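Long-range contacts in FMN Adenylyltransferase (Candida glabrata, PDB 3FWK), which catalyses the transfer of the adenylyl group of ATP to FMN, the step that forms the flavin cofactor FAD: residues F111-D116 against L136-R141; E176-I181 against F191-P196; Y211-I216 against E257-H262; L219-F224 against P290-V295. All coordinates share one frame; numbering follows the deposited sequence. Where two conformers were deposited one is given.

Contact 1. Residues F111-D116 against L136-R141; sequences FIDHDD and LYESDR
Leu136 opens the contact by laying CD1 against Phe111 CB, 4.1 Å away. Tyr137 follows with its backbone: its O takes the N-H of Phe111 (O to N 2.8 Å), and Phe111 O in turn receives Ser139 N at 3.0 Å. Between those two bonds Glu138 sits beside Phe111 with both side chains on one face of the sheet. The glutamate comes to the edge of the phenyl ring, OE2 lying 3.5 Å from Phe111 CD2, with carboxylate and ring planes 72° apart. At Ser139 the strand is over, and OG, turned between its own backbone N and carbonyl carbon (chi1 71°), accepts from Asp113 N over 2.9 Å in a bent bond, 138° at the hydrogen. One water then joins Asp113 OD2, Ser139 O and Arg141 N. Arg141 packs CB 3.6 Å from Asp113 OD2, bends twice along its chain and lays a guanidinium face on Asp115 CA; a second water links its O to Asp115 N. Strands 107-111 and 134-138, with helix 119-131 between them in the chain, make a parallel beta-alpha-beta crossover unit at one margin of the Rossmann-like sheet.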
# COMPACT_ATOMS: atom_id res chain seq x y z
N PHE A 111 -12.35 3.15 -0.67
CA PHE A 111 -12.00 1.77 -0.95
C PHE A 111 -13.10 1.21 -1.87
O PHE A 111 -14.26 1.18 -1.51
CB PHE A 111 -11.91 0.98 0.35
CG PHE A 111 -11.79 -0.51 0.18
CD1 PHE A 111 -10.94 -1.08 -0.78
CD2 PHE A 111 -12.60 -1.35 0.95
CE1 PHE A 111 -10.87 -2.47 -0.94
CE2 PHE A 111 -12.54 -2.73 0.80
CZ PHE A 111 -11.67 -3.29 -0.12
N ILE A 112 -12.68 0.67 -3.02
CA ILE A 112 -13.59 -0.03 -3.90
C ILE A 112 -13.60 -1.49 -3.47
O ILE A 112 -12.64 -2.24 -3.68
CB ILE A 112 -13.13 0.12 -5.39
CG1 ILE A 112 -13.00 1.61 -5.78
CG2 ILE A 112 -14.12 -0.59 -6.30
CD1 ILE A 112 -14.18 2.49 -5.48
N ASP A 113 -14.67 -1.88 -2.78
CA ASP A 113 -14.79 -3.19 -2.19
C ASP A 113 -15.33 -4.18 -3.19
O ASP A 113 -16.00 -3.80 -4.14
CB ASP A 113 -15.70 -3.06 -0.95
CG ASP A 113 -15.61 -4.23 0.03
OD1 ASP A 113 -14.74 -5.11 -0.14
OD2 ASP A 113 -16.41 -4.23 1.00
N HIS A 114 -15.04 -5.46 -2.99
CA HIS A 114 -15.52 -6.52 -3.89
C HIS A 114 -15.94 -7.70 -3.07
O HIS A 114 -15.41 -7.93 -1.95
CB HIS A 114 -14.40 -6.98 -4.85
CG HIS A 114 -13.85 -5.87 -5.69
ND1 HIS A 114 -12.79 -5.09 -5.29
CD2 HIS A 114 -14.23 -5.40 -6.89
CE1 HIS A 114 -12.53 -4.19 -6.22
NE2 HIS A 114 -13.40 -4.35 -7.20
N ASP A 115 -16.83 -8.52 -3.63
CA ASP A 115 -17.37 -9.62 -2.87
C ASP A 115 -16.38 -10.77 -2.70
O ASP A 115 -16.63 -11.65 -1.91
CB ASP A 115 -18.69 -10.09 -3.45
CG ASP A 115 -18.55 -10.72 -4.78
OD1 ASP A 115 -17.56 -11.19 -5.30
OD2 ASP A 115 -19.64 -10.78 -5.42
N ASP A 116 -15.24 -10.71 -3.39
CA ASP A 116 -14.26 -11.79 -3.38
C ASP A 116 -12.92 -11.32 -2.79
O ASP A 116 -11.87 -11.90 -3.06
CB ASP A 116 -14.10 -12.41 -4.76
CG ASP A 116 -13.64 -11.43 -5.82
OD1 ASP A 116 -13.49 -10.21 -5.51
OD2 ASP A 116 -13.41 -11.88 -6.99
N LEU A 136 -13.27 6.73 6.02
CA LEU A 136 -13.38 5.71 5.01
C LEU A 136 -14.78 5.69 4.39
O LEU A 136 -15.78 5.62 5.07
CB LEU A 136 -13.11 4.38 5.68
CG LEU A 136 -13.24 3.13 4.88
CD1 LEU A 136 -12.21 3.21 3.80
CD2 LEU A 136 -13.08 1.87 5.77
N TYR A 137 -14.80 5.74 3.06
CA TYR A 137 -15.96 5.40 2.23
C TYR A 137 -15.64 4.10 1.51
O TYR A 137 -14.57 3.97 0.91
CB TYR A 137 -16.23 6.49 1.22
CG TYR A 137 -17.31 6.13 0.19
CD1 TYR A 137 -18.63 6.54 0.35
CD2 TYR A 137 -17.00 5.40 -0.97
CE1 TYR A 137 -19.59 6.25 -0.61
CE2 TYR A 137 -17.95 5.09 -1.92
CZ TYR A 137 -19.25 5.51 -1.73
OH TYR A 137 -20.20 5.24 -2.69
N GLU A 138 -16.57 3.15 1.54
CA GLU A 138 -16.42 1.89 0.80
C GLU A 138 -17.55 1.79 -0.21
O GLU A 138 -18.72 2.04 0.12
CB GLU A 138 -16.50 0.65 1.75
CG GLU A 138 -15.39 0.63 2.81
CD GLU A 138 -15.27 -0.70 3.50
OE1 GLU A 138 -16.23 -1.48 3.46
OE2 GLU A 138 -14.19 -1.00 4.09
N SER A 139 -17.22 1.40 -1.45
CA SER A 139 -18.26 1.03 -2.39
C SER A 139 -18.97 -0.23 -1.91
O SER A 139 -18.50 -0.94 -1.01
CB SER A 139 -17.66 0.85 -3.79
OG SER A 139 -16.87 -0.34 -3.84
N ASP A 140 -20.07 -0.55 -2.55
CA ASP A 140 -20.89 -1.64 -2.06
C ASP A 140 -20.45 -2.96 -2.65
O ASP A 140 -20.65 -3.19 -3.84
CB ASP A 140 -22.34 -1.39 -2.44
CG ASP A 140 -23.27 -2.43 -1.90
OD1 ASP A 140 -22.91 -3.46 -1.28
OD2 ASP A 140 -24.48 -2.17 -2.10
N ARG A 141 -19.91 -3.86 -1.82
CA ARG A 141 -19.39 -5.12 -2.35
C ARG A 141 -20.47 -6.02 -2.93
O ARG A 141 -20.14 -6.94 -3.67
CB ARG A 141 -18.62 -5.88 -1.29
CG ARG A 141 -19.43 -6.15 -0.03
CD ARG A 141 -20.19 -7.49 -0.06
NE ARG A 141 -19.24 -8.56 0.26
CZ ARG A 141 -19.44 -9.89 0.30
NH1 ARG A 141 -20.55 -10.46 -0.11
NH2 ARG A 141 -18.45 -10.67 0.71
O HOH W 1 -18.81 -2.99 0.78
O HOH W 2 -18.14 -7.51 -5.86

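Contact 2. Residues E176-I181 against F191-P196; sequences EHLKPI and FYRLQP
Ile181 and Leu194 face each other as a non-hydrogen-bonded pair at the open end of an antiparallel beta hairpin, whose strands 181-183 and 192-194 close one side of the mixed Rossmann-like sheet. The tight part lies at this pair and just beyond it. Ile181, modelled in two conformers, meets the Tyr192 ring obliquely, its CG2 3.6 Å from Tyr192 CD1; that ring also meets Trp54 and the bound glucose. Gln195 N donates to Pro180 O over 2.8 Å, nearly straight at 169°, and the same oxygen receives a CA-H contact from Leu194 CA at 3.4 Å. Gln195 then sends its extended side chain to the other segment, where NE2 gives a hydrogen to Lys179 O at 2.8 Å; that oxygen lies only 5° out of the amide plane. A further bond from NE2 to Gln182 OE1 grips the amide a second time and fixes its rotation. Leu178 crosses the glutamine at about a right angle, its CB 3.8 Å from Gln195 NE2.

The open side is looser. Lys179, exposed and modelled in two conformers, starts its side chain away from the other segment. Arg193, partly exposed, has its main polar partner in Lys183 O, bonded through NH2. A bend at chi3 (-85°) leaves the other terminal nitrogen, Arg193 NH1, 3.8 Å from Leu178 CD2.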
# COMPACT_ATOMS: atom_id res chain seq x y z
N GLU A 176 1.37 0.77 -17.58
CA GLU A 176 2.36 1.22 -18.53
C GLU A 176 2.14 2.66 -18.97
O GLU A 176 3.11 3.41 -19.01
CB GLU A 176 2.37 0.31 -19.78
CG GLU A 176 3.44 0.68 -20.78
CD GLU A 176 3.53 -0.27 -22.00
OE1 GLU A 176 2.78 -1.26 -22.07
OE2 GLU A 176 4.36 0.02 -22.90
N HIS A 177 0.90 3.02 -19.29
CA HIS A 177 0.57 4.30 -19.91
C HIS A 177 -0.04 5.26 -18.90
O HIS A 177 -1.18 5.81 -19.11
CB HIS A 177 -0.30 4.09 -21.13
CG HIS A 177 0.42 3.32 -22.20
ND1 HIS A 177 0.05 2.05 -22.56
CD2 HIS A 177 1.54 3.60 -22.90
CE1 HIS A 177 0.87 1.61 -23.51
NE2 HIS A 177 1.76 2.54 -23.76
N LEU A 178 0.73 5.46 -17.81
CA LEU A 178 0.33 6.35 -16.74
C LEU A 178 1.37 7.40 -16.46
O LEU A 178 2.56 7.18 -16.68
CB LEU A 178 0.08 5.55 -15.45
CG LEU A 178 -0.97 4.45 -15.55
CD1 LEU A 178 -1.11 3.81 -14.14
CD2 LEU A 178 -2.31 4.98 -15.98
N LYS A 179 0.93 8.55 -15.95
CA LYS A 179 1.79 9.63 -15.54
C LYS A 179 1.40 10.09 -14.15
O LYS A 179 0.31 9.79 -13.67
CB LYS A 179 1.70 10.81 -16.51
CG LYS A 179 2.18 10.45 -17.90
CD LYS A 179 2.66 11.61 -18.77
CE LYS A 179 3.50 11.18 -19.97
NZ LYS A 179 3.69 12.29 -20.98
N PRO A 180 2.31 10.82 -13.47
CA PRO A 180 1.99 11.22 -12.08
C PRO A 180 0.74 12.06 -11.90
O PRO A 180 0.11 11.99 -10.84
CB PRO A 180 3.25 11.98 -11.64
CG PRO A 180 4.35 11.32 -12.44
CD PRO A 180 3.70 11.11 -13.82
N ILE A 181 0.41 12.88 -12.89
CA ILE A 181 -0.80 13.72 -12.87
C ILE A 181 -1.50 13.46 -14.20
O ILE A 181 -0.91 13.68 -15.26
CB ILE A 181 -0.44 15.19 -12.72
CG1 ILE A 181 -0.01 15.43 -11.27
CG2 ILE A 181 -1.70 16.06 -12.90
CD1 ILE A 181 0.64 16.79 -11.05
N PHE A 191 -11.96 13.46 -12.76
CA PHE A 191 -11.03 13.95 -11.76
C PHE A 191 -9.61 13.78 -12.30
O PHE A 191 -9.40 13.10 -13.30
CB PHE A 191 -11.29 13.33 -10.35
CG PHE A 191 -11.21 11.81 -10.27
CD1 PHE A 191 -12.37 11.01 -10.20
CD2 PHE A 191 -9.97 11.20 -10.11
CE1 PHE A 191 -12.24 9.59 -10.10
CE2 PHE A 191 -9.85 9.80 -10.00
CZ PHE A 191 -10.99 9.00 -10.00
N TYR A 192 -8.66 14.40 -11.61
CA TYR A 192 -7.24 14.11 -11.88
C TYR A 192 -6.80 12.92 -11.03
O TYR A 192 -7.06 12.88 -9.81
CB TYR A 192 -6.38 15.32 -11.48
CG TYR A 192 -6.24 16.35 -12.57
CD1 TYR A 192 -5.21 16.21 -13.49
CD2 TYR A 192 -7.09 17.46 -12.66
CE1 TYR A 192 -5.00 17.16 -14.51
CE2 TYR A 192 -6.89 18.44 -13.69
CZ TYR A 192 -5.82 18.24 -14.59
OH TYR A 192 -5.59 19.14 -15.61
N ARG A 193 -6.23 11.93 -11.67
CA ARG A 193 -5.49 10.92 -10.94
C ARG A 193 -4.13 11.45 -10.52
O ARG A 193 -3.40 12.04 -11.31
CB ARG A 193 -5.29 9.69 -11.83
CG ARG A 193 -6.60 9.04 -12.28
CD ARG A 193 -6.31 7.85 -13.16
NE ARG A 193 -6.13 8.33 -14.51
CZ ARG A 193 -6.01 7.53 -15.56
NH1 ARG A 193 -5.84 6.21 -15.40
NH2 ARG A 193 -6.04 8.05 -16.79
N LEU A 194 -3.80 11.21 -9.26
CA LEU A 194 -2.52 11.56 -8.66
C LEU A 194 -1.83 10.27 -8.38
O LEU A 194 -2.29 9.48 -7.55
CB LEU A 194 -2.75 12.37 -7.38
CG LEU A 194 -3.66 13.59 -7.52
CD1 LEU A 194 -3.93 14.19 -6.16
CD2 LEU A 194 -3.08 14.62 -8.49
N GLN A 195 -0.74 10.00 -9.12
CA GLN A 195 -0.14 8.67 -9.14
C GLN A 195 1.33 8.81 -8.80
O GLN A 195 2.19 8.82 -9.68
CB GLN A 195 -0.34 8.02 -10.51
CG GLN A 195 -1.83 7.71 -10.71
CD GLN A 195 -2.31 7.33 -12.08
OE1 GLN A 195 -3.19 6.48 -12.19
NE2 GLN A 195 -1.78 7.97 -13.14
N PRO A 196 1.66 8.97 -7.51
CA PRO A 196 3.02 9.33 -7.10
C PRO A 196 3.94 8.16 -6.82
O PRO A 196 5.06 8.39 -6.32
CB PRO A 196 2.77 10.16 -5.81
CG PRO A 196 1.25 10.31 -5.68
CD PRO A 196 0.73 9.08 -6.37

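Contact 3. Residues Y211-I216 against E257-H262; sequences YSNEPI and ENRYKH
Tyr211 carries Tyr260 N over the centre of one ring face, 4.0 Å above the plane, while Asn258 O approaches obliquely, 3.3 Å from Tyr211 CE1. The guanidinium of Arg259 has Asn213 OD1 over its centre, 3.1 Å above the plane; amide and guanidinium are only 23° from parallel, so the oxygen lies on the guanidinium face and is not taken by an N-H. His262 works through its edge: NE2 donates to Asn213 O at 2.9 Å in the plane of the imidazole, although it sits well above the carbonyl plane of Asn213. Beside it Glu214 OE2 comes to 3.0 Å from His262 CE1, while OE1 of that glutamate is held by Arg131 and Tyr132. With CG anti to the backbone N (chi1 -160°), Asn213 ND2 reaches Tyr260 O at 2.9 Å. Tyr260 N meanwhile bonds Tyr211 O over 2.8 Å in an almost perfectly straight line. Just past the end of helix 202-212, Asn213 takes positive phi and is spanned by an ST turn, Ser212 OG accepting from Glu214 N and also bonding Leu209 O within the helix; the loop after helix 253-257 takes up carbonyls that the helix terminus leaves behind.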
# COMPACT_ATOMS: atom_id res chain seq x y z
N TYR A 211 11.04 -1.38 7.00
CA TYR A 211 11.69 -0.43 7.87
C TYR A 211 10.68 0.34 8.71
O TYR A 211 10.95 0.70 9.86
CB TYR A 211 12.51 0.55 7.03
CG TYR A 211 13.17 1.60 7.91
CD1 TYR A 211 14.31 1.29 8.63
CD2 TYR A 211 12.58 2.86 8.09
CE1 TYR A 211 14.91 2.24 9.48
CE2 TYR A 211 13.15 3.78 8.93
CZ TYR A 211 14.28 3.44 9.62
OH TYR A 211 14.80 4.40 10.49
N SER A 212 9.52 0.63 8.13
CA SER A 212 8.56 1.50 8.80
C SER A 212 8.10 0.94 10.14
O SER A 212 7.71 1.72 10.99
CB SER A 212 7.32 1.74 7.93
OG SER A 212 6.44 0.61 7.91
N ASN A 213 8.10 -0.38 10.29
CA ASN A 213 7.58 -1.03 11.49
C ASN A 213 6.11 -0.73 11.73
O ASN A 213 5.64 -0.85 12.85
CB ASN A 213 8.42 -0.62 12.70
CG ASN A 213 8.29 -1.56 13.87
OD1 ASN A 213 7.84 -2.72 13.74
ND2 ASN A 213 8.75 -1.10 15.02
N GLU A 214 5.39 -0.37 10.67
CA GLU A 214 3.93 -0.25 10.75
C GLU A 214 3.33 -1.64 10.56
O GLU A 214 3.88 -2.48 9.83
CB GLU A 214 3.45 0.72 9.68
CG GLU A 214 3.73 2.11 10.07
CD GLU A 214 2.88 2.53 11.29
OE1 GLU A 214 1.67 2.61 11.16
OE2 GLU A 214 3.44 2.69 12.40
N PRO A 215 2.16 -1.89 11.16
CA PRO A 215 1.44 -3.14 10.87
C PRO A 215 1.15 -3.20 9.38
O PRO A 215 0.72 -2.20 8.81
CB PRO A 215 0.11 -3.00 11.68
CG PRO A 215 0.45 -2.01 12.77
CD PRO A 215 1.42 -1.02 12.10
N ILE A 216 1.30 -4.36 8.78
CA ILE A 216 0.95 -4.54 7.37
C ILE A 216 -0.05 -5.67 7.26
O ILE A 216 -0.29 -6.40 8.23
CB ILE A 216 2.18 -4.83 6.50
CG1 ILE A 216 2.80 -6.17 6.85
CG2 ILE A 216 3.22 -3.68 6.66
CD1 ILE A 216 3.97 -6.55 5.95
N GLU A 257 16.08 -5.60 10.99
CA GLU A 257 16.83 -5.59 12.25
C GLU A 257 16.93 -4.19 12.85
O GLU A 257 17.20 -4.05 14.05
CB GLU A 257 18.23 -6.17 12.01
CG GLU A 257 18.24 -7.67 11.75
CD GLU A 257 19.62 -8.24 11.41
OE1 GLU A 257 20.55 -7.44 11.14
OE2 GLU A 257 19.75 -9.48 11.38
N ASN A 258 16.80 -3.16 12.04
CA ASN A 258 16.98 -1.77 12.47
C ASN A 258 15.75 -0.93 12.20
O ASN A 258 15.82 0.29 12.00
CB ASN A 258 18.18 -1.18 11.75
CG ASN A 258 19.43 -1.94 12.06
OD1 ASN A 258 19.84 -2.87 11.34
ND2 ASN A 258 20.01 -1.62 13.16
N ARG A 259 14.60 -1.60 12.17
CA ARG A 259 13.36 -0.91 11.83
C ARG A 259 13.01 0.22 12.81
O ARG A 259 13.51 0.26 13.95
CB ARG A 259 12.21 -1.91 11.69
CG ARG A 259 11.83 -2.59 12.97
CD ARG A 259 10.91 -3.74 12.64
NE ARG A 259 10.47 -4.45 13.81
CZ ARG A 259 9.56 -5.42 13.79
NH1 ARG A 259 9.06 -5.87 12.64
NH2 ARG A 259 9.15 -5.97 14.92
N TYR A 260 12.19 1.15 12.35
CA TYR A 260 11.90 2.36 13.06
C TYR A 260 11.29 2.03 14.44
O TYR A 260 10.37 1.25 14.59
CB TYR A 260 10.92 3.21 12.25
CG TYR A 260 10.70 4.58 12.84
CD1 TYR A 260 11.64 5.59 12.64
CD2 TYR A 260 9.58 4.84 13.61
CE1 TYR A 260 11.45 6.87 13.19
CE2 TYR A 260 9.38 6.11 14.17
CZ TYR A 260 10.33 7.11 13.95
OH TYR A 260 10.17 8.37 14.47
N LYS A 261 11.87 2.65 15.45
CA LYS A 261 11.37 2.47 16.82
C LYS A 261 10.27 3.47 17.17
O LYS A 261 10.46 4.67 17.12
CB LYS A 261 12.51 2.65 17.81
CG LYS A 261 13.67 1.69 17.62
CD LYS A 261 14.77 1.96 18.65
CE LYS A 261 16.14 1.93 18.02
NZ LYS A 261 16.38 3.19 17.26
N HIS A 262 9.15 2.91 17.59
CA HIS A 262 8.01 3.71 18.01
C HIS A 262 8.12 4.12 19.47
O HIS A 262 9.03 3.71 20.20
CB HIS A 262 6.72 2.91 17.87
CG HIS A 262 6.40 2.51 16.47
ND1 HIS A 262 5.96 3.40 15.51
CD2 HIS A 262 6.39 1.29 15.88
CE1 HIS A 262 5.72 2.74 14.39
NE2 HIS A 262 5.99 1.46 14.59

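Contact 4. Residues L219-F224 against P290-V295; sequences LYRYGF and PGWYLV
Arg221 passes Trp292 obliquely and finishes beside Pro290. Its CB starts 4.1 Å from Trp292 CH2. With CG anti to the backbone N (chi1 176°) and a bend at chi2, CD comes closer to the same atom, 3.8 Å from Trp292 CH2. The tip then leaves the indole: NH1 lies 4.1 Å from Pro290 CG and about equally far from CD of that proline, whose ring points the same way as the arginine. Guanidinium and indole planes are 64° apart, so the charge is not stacked on the ring; it is the aliphatic part of the chain that packs there. Trp292 CZ3 also approaches Tyr220 CB, and one indole face is taken up near its rim by Pro290 CB.

The loop after helix 202-212 thus meets 3-10 segment 291-293, beyond helix 275-282, and Trp292 also packs on Trp206 and Leu210 of helix 202-212. Gly291 N donates to Tyr220 O over 2.8 Å, at 160°, and Gly223 N reaches the same oxygen from the opposite face of the carbonyl plane. Next to it Phe224 O, buried and without a conventional partner, is met by the bare CA of Gly291 at 3.5 Å. The chemistry pairs one carbonyl oxygen that accepts two N-H groups with largely nonpolar packing: direction comes from Tyr220 O, while the arginine contributes its methylenes and leaves its charge at the exposed margin.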
# COMPACT_ATOMS: atom_id res chain seq x y z
N LEU A 219 -1.23 -11.31 5.45
CA LEU A 219 -1.11 -12.30 4.38
C LEU A 219 0.29 -12.36 3.76
O LEU A 219 0.74 -13.42 3.36
CB LEU A 219 -2.17 -12.07 3.29
CG LEU A 219 -3.60 -12.34 3.76
CD1 LEU A 219 -4.58 -11.89 2.67
CD2 LEU A 219 -3.82 -13.82 4.17
N TYR A 220 0.97 -11.21 3.64
CA TYR A 220 2.31 -11.24 3.03
C TYR A 220 3.25 -12.13 3.82
O TYR A 220 4.12 -12.80 3.23
CB TYR A 220 2.87 -9.81 2.92
CG TYR A 220 2.04 -8.91 2.06
CD1 TYR A 220 1.76 -9.23 0.72
CD2 TYR A 220 1.50 -7.72 2.59
CE1 TYR A 220 0.97 -8.38 -0.06
CE2 TYR A 220 0.74 -6.86 1.80
CZ TYR A 220 0.48 -7.19 0.51
OH TYR A 220 -0.31 -6.33 -0.22
N ARG A 221 3.09 -12.19 5.14
CA ARG A 221 3.92 -13.03 5.99
C ARG A 221 3.84 -14.51 5.60
O ARG A 221 4.75 -15.26 5.89
CB ARG A 221 3.54 -12.79 7.46
CG ARG A 221 4.26 -13.67 8.47
CD ARG A 221 5.78 -13.30 8.58
NE ARG A 221 6.44 -14.22 9.53
CZ ARG A 221 6.86 -15.43 9.21
NH1 ARG A 221 6.79 -15.89 7.96
NH2 ARG A 221 7.40 -16.20 10.15
N TYR A 222 2.70 -14.91 5.05
CA TYR A 222 2.44 -16.30 4.72
C TYR A 222 2.80 -16.68 3.29
O TYR A 222 2.53 -17.80 2.85
CB TYR A 222 0.97 -16.64 5.03
CG TYR A 222 0.70 -16.71 6.54
CD1 TYR A 222 0.63 -17.94 7.18
CD2 TYR A 222 0.52 -15.57 7.29
CE1 TYR A 222 0.42 -18.03 8.56
CE2 TYR A 222 0.32 -15.64 8.67
CZ TYR A 222 0.27 -16.88 9.30
OH TYR A 222 0.08 -16.96 10.65
N GLY A 223 3.44 -15.76 2.55
CA GLY A 223 3.96 -16.11 1.22
C GLY A 223 3.22 -15.47 0.07
O GLY A 223 3.60 -15.67 -1.09
N PHE A 224 2.16 -14.71 0.35
CA PHE A 224 1.51 -13.96 -0.72
C PHE A 224 2.39 -12.79 -1.12
O PHE A 224 2.99 -12.12 -0.25
CB PHE A 224 0.15 -13.44 -0.23
CG PHE A 224 -0.84 -14.54 -0.04
CD1 PHE A 224 -1.63 -14.96 -1.10
CD2 PHE A 224 -1.01 -15.18 1.18
CE1 PHE A 224 -2.57 -15.95 -0.92
CE2 PHE A 224 -1.91 -16.21 1.36
CZ PHE A 224 -2.71 -16.58 0.31
N PRO A 290 8.09 -15.54 3.45
CA PRO A 290 7.21 -14.39 3.33
C PRO A 290 7.45 -13.63 2.04
O PRO A 290 8.51 -13.75 1.39
CB PRO A 290 7.53 -13.52 4.57
CG PRO A 290 8.85 -14.00 5.02
CD PRO A 290 9.03 -15.44 4.58
N GLY A 291 6.48 -12.80 1.67
CA GLY A 291 6.46 -12.15 0.37
C GLY A 291 7.68 -11.32 0.06
O GLY A 291 8.05 -11.17 -1.11
N TRP A 292 8.31 -10.76 1.11
CA TRP A 292 9.50 -9.93 0.93
C TRP A 292 10.76 -10.71 0.56
O TRP A 292 11.80 -10.10 0.36
CB TRP A 292 9.71 -9.03 2.15
CG TRP A 292 9.65 -9.71 3.47
CD1 TRP A 292 10.69 -10.23 4.17
CD2 TRP A 292 8.49 -9.83 4.31
NE1 TRP A 292 10.24 -10.72 5.41
CE2 TRP A 292 8.90 -10.46 5.52
CE3 TRP A 292 7.15 -9.45 4.16
CZ2 TRP A 292 8.01 -10.72 6.57
CZ3 TRP A 292 6.26 -9.72 5.18
CH2 TRP A 292 6.69 -10.34 6.38
N TYR A 293 10.65 -12.02 0.37
CA TYR A 293 11.71 -12.78 -0.30
C TYR A 293 11.59 -12.73 -1.82
O TYR A 293 12.50 -13.23 -2.50
CB TYR A 293 11.76 -14.22 0.20
CG TYR A 293 12.44 -14.36 1.54
CD1 TYR A 293 11.79 -13.99 2.71
CD2 TYR A 293 13.75 -14.83 1.62
CE1 TYR A 293 12.42 -14.12 3.96
CE2 TYR A 293 14.38 -14.96 2.87
CZ TYR A 293 13.71 -14.62 4.03
OH TYR A 293 14.34 -14.75 5.26
N LEU A 294 10.52 -12.12 -2.35
CA LEU A 294 10.43 -11.89 -3.80
C LEU A 294 10.78 -10.45 -4.15
O LEU A 294 10.16 -9.52 -3.61
CB LEU A 294 8.98 -12.16 -4.27
CG LEU A 294 8.88 -12.16 -5.81
CD1 LEU A 294 9.32 -13.52 -6.36
CD2 LEU A 294 7.47 -11.83 -6.31
N VAL A 295 11.73 -10.26 -5.07
CA VAL A 295 12.08 -8.92 -5.50
C VAL A 295 11.97 -8.76 -7.01
O VAL A 295 12.20 -7.67 -7.53
CB VAL A 295 13.48 -8.46 -5.01
CG1 VAL A 295 13.47 -8.32 -3.47
CG2 VAL A 295 14.55 -9.46 -5.48

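In the fold
All four contacts are partly buried; contact 1 holds more exposed residues, three of its ten touching ones, than contacts 2 to 4 with one each. Contacts 1 and 2 hold the two ends of one sheet: outer strand 134-138 beside parallel 107-111, and outer strand 181-183 antiparallel to 192-194. Contact 1 has two backbone bonds and contact 2 one, each supplemented by a side chain, Ser139 or Gln195. Contacts 3 and 4 tie the stretch from helix 202-212 onward to later loops; their segments alternate along the chain, and Ile216 CD1 meets Trp292 CZ3, 4.0 Å apart. Contact 3 is rich in polar side chains, whereas contact 4 has a single direct bond and mostly apolar packing. In contact 1 two waters bridge the segments.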